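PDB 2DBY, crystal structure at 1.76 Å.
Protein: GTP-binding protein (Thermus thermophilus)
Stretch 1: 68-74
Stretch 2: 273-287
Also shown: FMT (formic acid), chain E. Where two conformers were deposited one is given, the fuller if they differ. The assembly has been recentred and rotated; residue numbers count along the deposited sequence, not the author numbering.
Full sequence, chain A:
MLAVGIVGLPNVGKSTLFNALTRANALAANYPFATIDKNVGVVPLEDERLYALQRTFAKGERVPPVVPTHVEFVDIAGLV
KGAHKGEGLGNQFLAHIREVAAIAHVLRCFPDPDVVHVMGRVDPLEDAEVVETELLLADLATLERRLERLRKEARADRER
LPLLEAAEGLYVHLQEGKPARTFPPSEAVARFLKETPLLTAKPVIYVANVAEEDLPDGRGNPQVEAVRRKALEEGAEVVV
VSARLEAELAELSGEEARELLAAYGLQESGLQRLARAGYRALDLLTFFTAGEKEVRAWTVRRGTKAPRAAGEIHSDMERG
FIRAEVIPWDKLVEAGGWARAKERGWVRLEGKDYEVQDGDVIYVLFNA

Stretch 1, residues 68-74: PTHVEFV
Stretch 2, residues 273-287: RLARAGYRALDLLTF

A β-strand lies across an α-helix at nearly a right angle. The strand, in stretch 1, includes residues 70-74 and runs on past Val74; the helix, already under way at Arg273, runs to Ala281, and the N-to-C directions of the two make an angle of 89° with a closest axial approach of 8.4 Å. Asp283, at phi/psi 56/51, ends the helix in a Schellman motif, with Leu284 N bonded to Tyr279 O at 3.0 Å and Asp283 N to Arg280 O at 2.9 Å. The chain then extends as a strand through Leu284-Phe287. No hydrogen bond joins the two stretches; the contact, burying 362 Å² in all, is one of packing. Two pairs of CA atoms set the register: Val71 CA lies 5.9 Å from Ala275 CA, and Thr69 CA 8.0 Å from Thr286 CA.

Pro68 (-84/170) leads in without touching stretch 2. Thr69 (-95/-165) points its CB toward the other stretch, and its t rotamer leaves CG2 3.8 Å from Tyr279 OH and 4.3 Å from Thr286 OG1. Those two oxygens are themselves hydrogen-bonded, Tyr279 OH to Thr286 OG1 at 2.6 Å, tying the helix to the strand that follows it. A threonine serves well here, since its methyl can pack beside this pair while its OG1 is hydrogen-bonded elsewhere in the structure. Thr286 is m; Tyr279 has chi1 at -146°, between wells, and chi2 at 63°.

At His70 (-161/174) the extended backbone turns the side chain away. With chi1 p and chi2 at -127°, ND1 donates an almost straight hydrogen bond to O1 of the formic acid, 2.8 Å long with an angle of 173° at the hydrogen. On the backbone, His70 O lies at the edge of the Tyr279 ring, near its plane, 4.4 Å from Tyr279 CE1.

Val71 (-128/130, chi1 t) is the centre of the contact and has the largest covered area. Its CB points toward the helix, and the branched side chain fills the space there compactly. CG2 lies 3.4 Å from Ala275 O, 4.2 Å from Ala275 CB and 3.6 Å from Tyr279 CD1, while CG1 is 4.5 Å from Leu282 CD1 and also 4.5 Å from Gly278 C. Glycine suits position 278 because an ideal CB would point toward the strand and stand only 3.4 Å from both Val71 CG1 and Phe73 CZ, a tight fit. Leu282 is m,t.

Glu72 (-90/137), in the alternation of the strand, turns away. Phe73 (-127/142, chi1 -74°, chi2 93°) starts sideways, but its long ring brings its end to the helix. CZ comes 3.7 Å from Leu274 O, 3.8 Å from Leu274 CG and 3.9 Å from Ala275 CA, so the ring meets the helix by its edge. Leu274 (t,p) likewise starts sideways and ends nearer; the CB of Ala275 points sideways, and its O and CA make the closest contacts with Val71 and Phe73, respectively. Val74 (-120/133) continues the strand beyond reach.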

# COMPACT_ATOMS: atom_id res chain seq x y z
N PRO A 68 3.99 -0.71 16.46
CA PRO A 68 4.06 -0.22 15.09
C PRO A 68 2.77 -0.44 14.33
O PRO A 68 1.87 -1.14 14.81
CB PRO A 68 5.19 -1.04 14.48
CG PRO A 68 4.98 -2.39 15.14
CD PRO A 68 4.62 -2.04 16.59
N THR A 69 2.69 0.16 13.16
CA THR A 69 1.54 -0.07 12.29
C THR A 69 1.98 -1.20 11.32
O THR A 69 2.98 -1.88 11.57
CB THR A 69 1.09 1.22 11.55
OG1 THR A 69 -0.09 0.93 10.79
CG2 THR A 69 2.18 1.77 10.62
N HIS A 70 1.25 -1.40 10.23
CA HIS A 70 1.55 -2.48 9.31
C HIS A 70 0.90 -2.24 7.95
O HIS A 70 0.14 -1.28 7.77
CB HIS A 70 0.99 -3.78 9.90
CG HIS A 70 -0.48 -3.71 10.24
ND1 HIS A 70 -0.97 -4.03 11.49
CD2 HIS A 70 -1.55 -3.35 9.49
CE1 HIS A 70 -2.28 -3.87 11.49
NE2 HIS A 70 -2.66 -3.46 10.30
N VAL A 71 1.22 -3.12 6.99
CA VAL A 71 0.67 -3.06 5.64
C VAL A 71 0.11 -4.45 5.35
O VAL A 71 0.80 -5.46 5.53
CB VAL A 71 1.75 -2.74 4.59
CG1 VAL A 71 1.11 -2.73 3.18
CG2 VAL A 71 2.38 -1.40 4.89
N GLU A 72 -1.14 -4.50 4.88
CA GLU A 72 -1.82 -5.77 4.60
C GLU A 72 -1.61 -6.24 3.15
O GLU A 72 -1.70 -5.45 2.22
CB GLU A 72 -3.31 -5.59 4.88
CG GLU A 72 -4.17 -6.84 4.70
CD GLU A 72 -5.58 -6.61 5.21
OE1 GLU A 72 -5.77 -6.53 6.44
OE2 GLU A 72 -6.50 -6.50 4.39
N PHE A 73 -1.34 -7.54 3.00
CA PHE A 73 -1.09 -8.15 1.69
C PHE A 73 -2.03 -9.34 1.53
O PHE A 73 -2.25 -10.08 2.50
CB PHE A 73 0.35 -8.64 1.60
CG PHE A 73 1.36 -7.54 1.44
CD1 PHE A 73 1.98 -6.97 2.55
CD2 PHE A 73 1.64 -7.03 0.17
CE1 PHE A 73 2.88 -5.91 2.40
CE2 PHE A 73 2.53 -5.96 0.01
CZ PHE A 73 3.16 -5.40 1.12
N VAL A 74 -2.54 -9.53 0.32
CA VAL A 74 -3.44 -10.64 0.05
C VAL A 74 -2.84 -11.53 -1.03
O VAL A 74 -2.37 -11.02 -2.06
CB VAL A 74 -4.79 -10.11 -0.45
CG1 VAL A 74 -5.74 -11.28 -0.73
CG2 VAL A 74 -5.36 -9.14 0.55
N ARG A 273 11.04 -3.46 2.40
CA ARG A 273 11.01 -2.64 1.19
C ARG A 273 9.66 -2.78 0.51
O ARG A 273 9.12 -1.79 -0.00
CB ARG A 273 12.10 -3.08 0.21
CG ARG A 273 13.53 -2.73 0.60
CD ARG A 273 14.48 -3.56 -0.28
NE ARG A 273 15.82 -2.98 -0.39
CZ ARG A 273 16.11 -1.89 -1.09
NH1 ARG A 273 15.16 -1.24 -1.75
NH2 ARG A 273 17.36 -1.46 -1.14
N LEU A 274 9.13 -4.01 0.46
CA LEU A 274 7.83 -4.25 -0.17
C LEU A 274 6.72 -3.57 0.63
O LEU A 274 5.80 -2.99 0.08
CB LEU A 274 7.56 -5.76 -0.27
CG LEU A 274 6.23 -6.16 -0.91
CD1 LEU A 274 6.13 -5.65 -2.35
CD2 LEU A 274 6.13 -7.70 -0.88
N ALA A 275 6.81 -3.65 1.95
CA ALA A 275 5.81 -3.00 2.79
C ALA A 275 5.80 -1.49 2.55
O ALA A 275 4.74 -0.86 2.45
CB ALA A 275 6.09 -3.33 4.29
N ARG A 276 6.99 -0.90 2.44
CA ARG A 276 7.11 0.54 2.21
C ARG A 276 6.60 0.90 0.81
O ARG A 276 6.02 1.98 0.61
CB ARG A 276 8.56 1.00 2.38
CG ARG A 276 9.04 1.06 3.84
CD ARG A 276 10.34 1.88 4.00
NE ARG A 276 11.43 1.36 3.18
CZ ARG A 276 11.78 1.86 2.00
NH1 ARG A 276 11.14 2.91 1.50
NH2 ARG A 276 12.77 1.31 1.31
N ALA A 277 6.81 0.02 -0.16
CA ALA A 277 6.33 0.27 -1.52
C ALA A 277 4.80 0.16 -1.50
O ALA A 277 4.11 0.93 -2.17
CB ALA A 277 6.93 -0.74 -2.52
N GLY A 278 4.28 -0.79 -0.71
CA GLY A 278 2.83 -0.94 -0.62
C GLY A 278 2.21 0.27 0.07
O GLY A 278 1.14 0.74 -0.30
N TYR A 279 2.88 0.78 1.10
CA TYR A 279 2.39 1.94 1.83
C TYR A 279 2.24 3.10 0.85
O TYR A 279 1.22 3.80 0.86
CB TYR A 279 3.39 2.34 2.93
CG TYR A 279 2.77 2.91 4.20
CD1 TYR A 279 1.91 2.13 4.99
CD2 TYR A 279 3.12 4.18 4.67
CE1 TYR A 279 1.43 2.59 6.21
CE2 TYR A 279 2.65 4.65 5.89
CZ TYR A 279 1.81 3.85 6.66
OH TYR A 279 1.38 4.28 7.88
N ARG A 280 3.24 3.29 -0.01
CA ARG A 280 3.19 4.36 -1.00
C ARG A 280 2.10 4.12 -2.04
O ARG A 280 1.39 5.05 -2.42
CB ARG A 280 4.54 4.51 -1.74
CG ARG A 280 5.68 5.05 -0.86
CD ARG A 280 6.91 5.39 -1.70
NE ARG A 280 7.55 4.21 -2.26
CZ ARG A 280 8.44 3.46 -1.61
NH1 ARG A 280 8.80 3.76 -0.37
NH2 ARG A 280 8.98 2.41 -2.20
N ALA A 281 1.97 2.88 -2.49
CA ALA A 281 0.97 2.55 -3.50
C ALA A 281 -0.43 2.83 -2.98
O ALA A 281 -1.31 3.30 -3.73
CB ALA A 281 1.09 1.07 -3.91
N LEU A 282 -0.66 2.54 -1.71
CA LEU A 282 -1.96 2.74 -1.09
C LEU A 282 -2.16 4.21 -0.67
O LEU A 282 -3.21 4.57 -0.12
CB LEU A 282 -2.14 1.81 0.12
CG LEU A 282 -2.17 0.31 -0.20
CD1 LEU A 282 -2.16 -0.54 1.08
CD2 LEU A 282 -3.40 0.01 -1.03
N ASP A 283 -1.16 5.04 -0.94
CA ASP A 283 -1.17 6.48 -0.61
C ASP A 283 -1.42 6.72 0.87
O ASP A 283 -2.26 7.53 1.25
CB ASP A 283 -2.25 7.20 -1.42
CG ASP A 283 -2.03 8.71 -1.48
OD1 ASP A 283 -2.99 9.42 -1.82
OD2 ASP A 283 -0.90 9.18 -1.19
N LEU A 284 -0.66 6.03 1.71
CA LEU A 284 -0.86 6.13 3.15
C LEU A 284 0.19 6.96 3.86
O LEU A 284 1.27 7.22 3.32
CB LEU A 284 -0.86 4.73 3.74
CG LEU A 284 -1.84 3.76 3.09
CD1 LEU A 284 -1.61 2.36 3.67
CD2 LEU A 284 -3.27 4.24 3.32
N LEU A 285 -0.15 7.38 5.07
CA LEU A 285 0.80 8.13 5.91
C LEU A 285 0.64 7.65 7.34
O LEU A 285 -0.39 7.09 7.72
CB LEU A 285 0.59 9.65 5.78
CG LEU A 285 -0.75 10.33 6.02
CD1 LEU A 285 -0.96 10.54 7.51
CD2 LEU A 285 -0.76 11.69 5.28
N THR A 286 1.70 7.84 8.12
CA THR A 286 1.73 7.44 9.51
C THR A 286 1.61 8.64 10.44
O THR A 286 2.25 9.66 10.19
CB THR A 286 3.10 6.78 9.86
OG1 THR A 286 3.32 5.64 9.01
CG2 THR A 286 3.15 6.37 11.33
N PHE A 287 0.78 8.53 11.48
CA PHE A 287 0.76 9.58 12.51
C PHE A 287 0.96 8.82 13.82
O PHE A 287 0.75 7.59 13.87
CB PHE A 287 -0.53 10.44 12.50
CG PHE A 287 -1.75 9.77 13.07
CD1 PHE A 287 -1.94 9.69 14.45
CD2 PHE A 287 -2.74 9.27 12.23
CE1 PHE A 287 -3.10 9.12 14.98
CE2 PHE A 287 -3.90 8.70 12.75
CZ PHE A 287 -4.08 8.62 14.13
C FMT E . 1.77 -4.52 13.58
O1 FMT E . 0.58 -4.68 13.69
O2 FMT E . 2.61 -5.06 14.46